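Local coordinates for dual specificity protein phosphatase 8 (Homo sapiens, PDB 4JMK), which probably dephosphorylates phosphotyrosine, phosphoserine and phosphothreonine in protein substrates and thereby restrains mitogen-activated protein kinases, at residues L63-D75 with R94-T106. The protein carries 1 engineered substitution. Numbering follows the deposited sequence.
With SO4 (sulfate ion), chain C; SO4 (sulfate ion), chain D.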
loop_
_atom_site.group_PDB
_atom_site.type_symbol
_atom_site.label_atom_id
_atom_site.label_comp_id
_atom_site.label_asym_id
_atom_site.label_seq_id
_atom_site.Cartn_x
_atom_site.Cartn_y
_atom_site.Cartn_z
ATOM N N LEU A 63 -8.075 -4.074 8.288
ATOM C CA LEU A 63 -7.340 -3.128 7.449
ATOM C C LEU A 63 -8.324 -2.189 6.729
ATOM O O LEU A 63 -7.951 -1.103 6.286
ATOM C CB LEU A 63 -6.522 -3.923 6.419
ATOM C CG LEU A 63 -5.772 -3.247 5.269
ATOM C CD1 LEU A 63 -4.875 -2.130 5.767
ATOM C CD2 LEU A 63 -4.954 -4.277 4.486
ATOM N N LEU A 64 -9.579 -2.617 6.613
ATOM C CA LEU A 64 -10.587 -1.930 5.778
ATOM C C LEU A 64 -10.739 -0.388 5.859
ATOM O O LEU A 64 -10.681 0.292 4.807
ATOM C CB LEU A 64 -11.962 -2.595 5.920
ATOM C CG LEU A 64 -12.487 -3.377 4.725
ATOM C CD1 LEU A 64 -13.820 -4.029 5.080
ATOM C CD2 LEU A 64 -12.639 -2.463 3.520
ATOM N N PRO A 65 -10.928 0.174 7.080
ATOM C CA PRO A 65 -11.105 1.608 7.294
ATOM C C PRO A 65 -9.826 2.375 7.215
ATOM O O PRO A 65 -9.878 3.572 7.449
ATOM C CB PRO A 65 -11.575 1.692 8.741
ATOM C CG PRO A 65 -10.899 0.566 9.360
ATOM C CD PRO A 65 -11.074 -0.517 8.350
ATOM N N TRP A 66 -8.699 1.724 6.946
ATOM C CA TRP A 66 -7.446 2.451 6.737
ATOM C C TRP A 66 -7.171 2.622 5.261
ATOM O O TRP A 66 -6.270 3.361 4.889
ATOM C CB TRP A 66 -6.276 1.688 7.362
ATOM C CG TRP A 66 -6.275 1.720 8.854
ATOM C CD1 TRP A 66 -6.586 0.695 9.704
ATOM C CD2 TRP A 66 -5.925 2.836 9.681
ATOM N NE1 TRP A 66 -6.461 1.111 11.012
ATOM C CE2 TRP A 66 -6.058 2.422 11.025
ATOM C CE3 TRP A 66 -5.517 4.147 9.418
ATOM C CZ2 TRP A 66 -5.787 3.275 12.101
ATOM C CZ3 TRP A 66 -5.256 4.991 10.484
ATOM C CH2 TRP A 66 -5.392 4.552 11.809
ATOM N N LEU A 67 -7.936 1.934 4.419
ATOM C CA LEU A 67 -7.632 1.905 2.987
ATOM C C LEU A 67 -7.822 3.261 2.312
ATOM O O LEU A 67 -6.949 3.719 1.586
ATOM C CB LEU A 67 -8.442 0.812 2.271
ATOM C CG LEU A 67 -8.037 -0.618 2.653
ATOM C CD1 LEU A 67 -8.918 -1.670 1.949
ATOM C CD2 LEU A 67 -6.558 -0.845 2.344
ATOM N N ASP A 68 -8.943 3.923 2.563
ATOM C CA ASP A 68 -9.163 5.219 1.930
ATOM C C ASP A 68 -8.113 6.271 2.334
ATOM O O ASP A 68 -7.663 7.048 1.491
ATOM C CB ASP A 68 -10.589 5.718 2.185
ATOM C CG ASP A 68 -11.613 5.076 1.246
ATOM O OD1 ASP A 68 -11.254 4.686 0.103
ATOM O OD2 ASP A 68 -12.788 4.981 1.650
ATOM N N LYS A 69 -7.711 6.281 3.606
ATOM C CA LYS A 69 -6.680 7.215 4.071
ATOM C C LYS A 69 -5.285 6.871 3.546
ATOM O O LYS A 69 -4.480 7.765 3.276
ATOM C CB LYS A 69 -6.669 7.304 5.603
ATOM C CG LYS A 69 -7.857 8.074 6.172
ATOM C CD LYS A 69 -7.647 8.408 7.648
ATOM C CE LYS A 69 -8.802 9.228 8.219
ATOM N NZ LYS A 69 -9.614 8.442 9.200
ATOM N N SER A 70 -4.992 5.578 3.428
ATOM C CA SER A 70 -3.738 5.124 2.812
ATOM C C SER A 70 -3.660 5.559 1.351
ATOM O O SER A 70 -2.639 6.062 0.881
ATOM C CB SER A 70 -3.664 3.592 2.874
ATOM O OG SER A 70 -3.676 3.117 4.209
ATOM N N ILE A 71 -4.753 5.376 0.624
ATOM C CA ILE A 71 -4.816 5.811 -0.765
ATOM C C ILE A 71 -4.651 7.335 -0.905
ATOM O O ILE A 71 -3.920 7.809 -1.779
ATOM C CB ILE A 71 -6.112 5.275 -1.414
ATOM C CG1 ILE A 71 -6.009 3.751 -1.542
ATOM C CG2 ILE A 71 -6.389 5.913 -2.775
ATOM C CD1 ILE A 71 -7.319 3.068 -1.964
ATOM N N GLU A 72 -5.319 8.096 -0.045
ATOM C CA GLU A 72 -5.156 9.551 0.004
ATOM C C GLU A 72 -3.679 9.958 0.210
ATOM O O GLU A 72 -3.169 10.866 -0.459
ATOM C CB GLU A 72 -6.033 10.107 1.136
ATOM C CG GLU A 72 -5.947 11.608 1.358
ATOM C CD GLU A 72 -6.580 12.044 2.683
ATOM O OE1 GLU A 72 -7.650 12.690 2.652
ATOM O OE2 GLU A 72 -6.004 11.749 3.756
ATOM N N PHE A 73 -2.999 9.279 1.130
ATOM C CA PHE A 73 -1.584 9.537 1.391
ATOM C C PHE A 73 -0.739 9.302 0.140
ATOM O O PHE A 73 0.134 10.117 -0.204
ATOM C CB PHE A 73 -1.097 8.643 2.539
ATOM C CG PHE A 73 0.351 8.872 2.936
ATOM C CD1 PHE A 73 0.728 10.016 3.640
ATOM C CD2 PHE A 73 1.325 7.935 2.615
ATOM C CE1 PHE A 73 2.062 10.224 4.012
ATOM C CE2 PHE A 73 2.660 8.131 2.974
ATOM C CZ PHE A 73 3.031 9.282 3.687
ATOM N N ILE A 74 -0.974 8.175 -0.529
ATOM C CA ILE A 74 -0.230 7.856 -1.746
ATOM C C ILE A 74 -0.498 8.913 -2.809
ATOM O O ILE A 74 0.431 9.341 -3.510
ATOM C CB ILE A 74 -0.570 6.436 -2.276
ATOM C CG1 ILE A 74 -0.050 5.371 -1.294
ATOM C CG2 ILE A 74 0.006 6.215 -3.696
ATOM C CD1 ILE A 74 -0.647 3.993 -1.521
ATOM N N ASP A 75 -1.747 9.364 -2.918
ATOM C CA ASP A 75 -2.054 10.436 -3.875
ATOM C C ASP A 75 -1.458 11.799 -3.487
ATOM O O ASP A 75 -1.208 12.642 -4.357
ATOM C CB ASP A 75 -3.564 10.531 -4.113
ATOM C CG ASP A 75 -4.077 9.395 -4.983
ATOM O OD1 ASP A 75 -3.320 8.953 -5.881
ATOM O OD2 ASP A 75 -5.227 8.949 -4.775
ATOM N N ARG A 94 0.607 -7.204 4.605
ATOM C CA ARG A 94 -0.038 -5.941 4.993
ATOM C C ARG A 94 0.164 -4.843 3.955
ATOM O O ARG A 94 -0.803 -4.295 3.421
ATOM C CB ARG A 94 0.470 -5.473 6.355
ATOM C CG ARG A 94 -0.086 -6.289 7.522
ATOM C CD ARG A 94 0.701 -6.017 8.787
ATOM N NE ARG A 94 2.051 -6.573 8.708
ATOM C CZ ARG A 94 2.956 -6.479 9.680
ATOM N NH1 ARG A 94 2.661 -5.836 10.804
ATOM N NH2 ARG A 94 4.161 -7.017 9.524
ATOM N N SER A 95 1.422 -4.539 3.654
ATOM C CA SER A 95 1.736 -3.531 2.655
ATOM C C SER A 95 1.256 -3.938 1.263
ATOM O O SER A 95 0.739 -3.112 0.501
ATOM C CB SER A 95 3.242 -3.280 2.648
ATOM O OG SER A 95 3.940 -4.498 2.455
ATOM N N ALA A 96 1.405 -5.217 0.924
ATOM C CA ALA A 96 0.990 -5.680 -0.399
ATOM C C ALA A 96 -0.504 -5.422 -0.604
ATOM O O ALA A 96 -0.934 -4.981 -1.674
ATOM C CB ALA A 96 1.308 -7.171 -0.551
ATOM N N THR A 97 -1.296 -5.685 0.430
ATOM C CA THR A 97 -2.745 -5.478 0.312
ATOM C C THR A 97 -3.083 -4.001 0.072
ATOM O O THR A 97 -3.954 -3.673 -0.735
ATOM C CB THR A 97 -3.487 -6.039 1.544
ATOM O OG1 THR A 97 -3.163 -7.431 1.690
ATOM C CG2 THR A 97 -5.001 -5.906 1.360
ATOM N N ILE A 98 -2.377 -3.103 0.744
ATOM C CA ILE A 98 -2.603 -1.673 0.505
ATOM C C ILE A 98 -2.304 -1.280 -0.941
ATOM O O ILE A 98 -3.104 -0.577 -1.576
ATOM C CB ILE A 98 -1.822 -0.808 1.510
ATOM C CG1 ILE A 98 -2.450 -0.973 2.896
ATOM C CG2 ILE A 98 -1.817 0.689 1.090
ATOM C CD1 ILE A 98 -1.626 -0.382 4.049
ATOM N N ALA A 99 -1.175 -1.754 -1.473
ATOM C CA ALA A 99 -0.821 -1.497 -2.873
ATOM C C ALA A 99 -1.897 -2.009 -3.820
ATOM O O ALA A 99 -2.241 -1.336 -4.809
ATOM C CB ALA A 99 0.517 -2.136 -3.208
ATOM N N ILE A 100 -2.417 -3.201 -3.534
ATOM C CA ILE A 100 -3.471 -3.784 -4.382
ATOM C C ILE A 100 -4.715 -2.914 -4.347
ATOM O O ILE A 100 -5.284 -2.615 -5.394
ATOM C CB ILE A 100 -3.813 -5.246 -3.981
ATOM C CG1 ILE A 100 -2.592 -6.134 -4.227
ATOM C CG2 ILE A 100 -4.999 -5.770 -4.804
ATOM C CD1 ILE A 100 -2.623 -7.480 -3.502
ATOM N N ALA A 101 -5.139 -2.501 -3.155
ATOM C CA ALA A 101 -6.304 -1.618 -3.044
ATOM C C ALA A 101 -6.100 -0.301 -3.803
ATOM O O ALA A 101 -7.034 0.230 -4.409
ATOM C CB ALA A 101 -6.633 -1.350 -1.573
ATOM N N TYR A 102 -4.886 0.242 -3.762
ATOM C CA TYR A 102 -4.624 1.497 -4.455
ATOM C C TYR A 102 -4.852 1.355 -5.959
ATOM O O TYR A 102 -5.427 2.240 -6.605
ATOM C CB TYR A 102 -3.194 1.987 -4.189
ATOM C CG TYR A 102 -2.910 3.276 -4.920
ATOM C CD1 TYR A 102 -3.306 4.499 -4.389
ATOM C CD2 TYR A 102 -2.274 3.271 -6.155
ATOM C CE1 TYR A 102 -3.066 5.690 -5.079
ATOM C CE2 TYR A 102 -2.029 4.454 -6.845
ATOM C CZ TYR A 102 -2.427 5.651 -6.296
ATOM O OH TYR A 102 -2.189 6.820 -6.978
ATOM N N ILE A 103 -4.390 0.245 -6.519
ATOM C CA ILE A 103 -4.554 0.008 -7.947
ATOM C C ILE A 103 -6.013 -0.214 -8.281
ATOM O O ILE A 103 -6.511 0.290 -9.294
ATOM C CB ILE A 103 -3.684 -1.168 -8.405
ATOM C CG1 ILE A 103 -2.216 -0.751 -8.317
ATOM C CG2 ILE A 103 -3.996 -1.579 -9.826
ATOM C CD1 ILE A 103 -1.296 -1.896 -8.389
ATOM N N MET A 104 -6.709 -0.946 -7.417
ATOM C CA MET A 104 -8.147 -1.162 -7.608
ATOM C C MET A 104 -8.922 0.148 -7.733
ATOM O O MET A 104 -9.682 0.355 -8.675
ATOM C CB MET A 104 -8.715 -1.919 -6.416
ATOM C CG MET A 104 -8.429 -3.388 -6.405
ATOM S SD MET A 104 -8.965 -4.136 -4.851
ATOM C CE MET A 104 -10.722 -3.954 -5.065
ATOM N N LYS A 105 -8.738 1.026 -6.760
ATOM C CA LYS A 105 -9.470 2.276 -6.728
ATOM C C LYS A 105 -9.035 3.209 -7.849
ATOM O O LYS A 105 -9.874 3.848 -8.474
ATOM C CB LYS A 105 -9.279 2.954 -5.377
ATOM C CG LYS A 105 -10.166 4.183 -5.172
ATOM C CD LYS A 105 -10.024 4.719 -3.753
ATOM C CE LYS A 105 -10.799 5.994 -3.557
ATOM N NZ LYS A 105 -12.164 5.847 -4.074
ATOM N N THR A 106 -7.729 3.294 -8.102
ATOM C CA THR A 106 -7.218 4.258 -9.075
ATOM C C THR A 106 -7.627 3.894 -10.494
ATOM O O THR A 106 -8.024 4.758 -11.277
ATOM C CB THR A 106 -5.689 4.342 -9.007
ATOM O OG1 THR A 106 -5.302 4.826 -7.715
ATOM C CG2 THR A 106 -5.151 5.273 -10.082
HETATM S S SO4 C . 4.005 -8.411 6.077
HETATM O O1 SO4 C . 5.083 -7.927 6.940
HETATM O O2 SO4 C . 2.740 -8.136 6.749
HETATM O O3 SO4 C . 4.168 -9.843 5.892
HETATM O O4 SO4 C . 4.033 -7.769 4.787
HETATM S S SO4 D . 3.276 -5.853 14.629
HETATM O O1 SO4 D . 4.056 -5.610 15.837
HETATM O O2 SO4 D . 1.860 -5.756 14.974
HETATM O O3 SO4 D . 3.573 -7.199 14.139
HETATM O O4 SO4 D . 3.607 -4.864 13.604
#
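Tyr102 sets one face of its ring against Ile74 CG2 and meets Ile71 obliquely where helix 67-75 crosses helix 94-106 at -76°, the axes 9.7 Å apart. Its CG stands anti to the backbone N (chi1 179°), which carries the ring across to the other helix. Ile74 CG2 makes a CH-pi contact 3.7 Å from the ring centroid, while Thr106 OG1, held by its bond to Tyr102 O, lies over the opposite face near the rim. At the edge, Tyr102 OH donates to Asp75 OD1 (2.7 Å) on the syn side, 25° out of the carboxylate plane; it also bonds His9. Replacing Tyr102 by an alanine is likely to leave a gap beside Ile71 and Ile74 and deprive Asp75 and His9 of this hydroxyl. Ile71 bridges two neighbours, its CG2 3.8 Å from Tyr102 CD1 and its CD1 3.6 Å from Lys105 CD. Ile98 offers CG1 to Leu63 CD1 (3.9 Å) and Leu67 CD2. At the start of helix 94-106, Arg94 clasps a sulfate, probably from the crystallisation liquor, through its backbone N, NE (2.6 Å to O2) and NH2. This ion also bonds Ser88, engineered at the predicted phosphocysteine position, consistent with a phosphate mimic in the P-loop of this dual specificity phosphatase catalytic domain. Apolar packing carries most of the crossing, with one tyrosine-carboxylate bond at its edge, seating the anion-holding helix against helix 67-75.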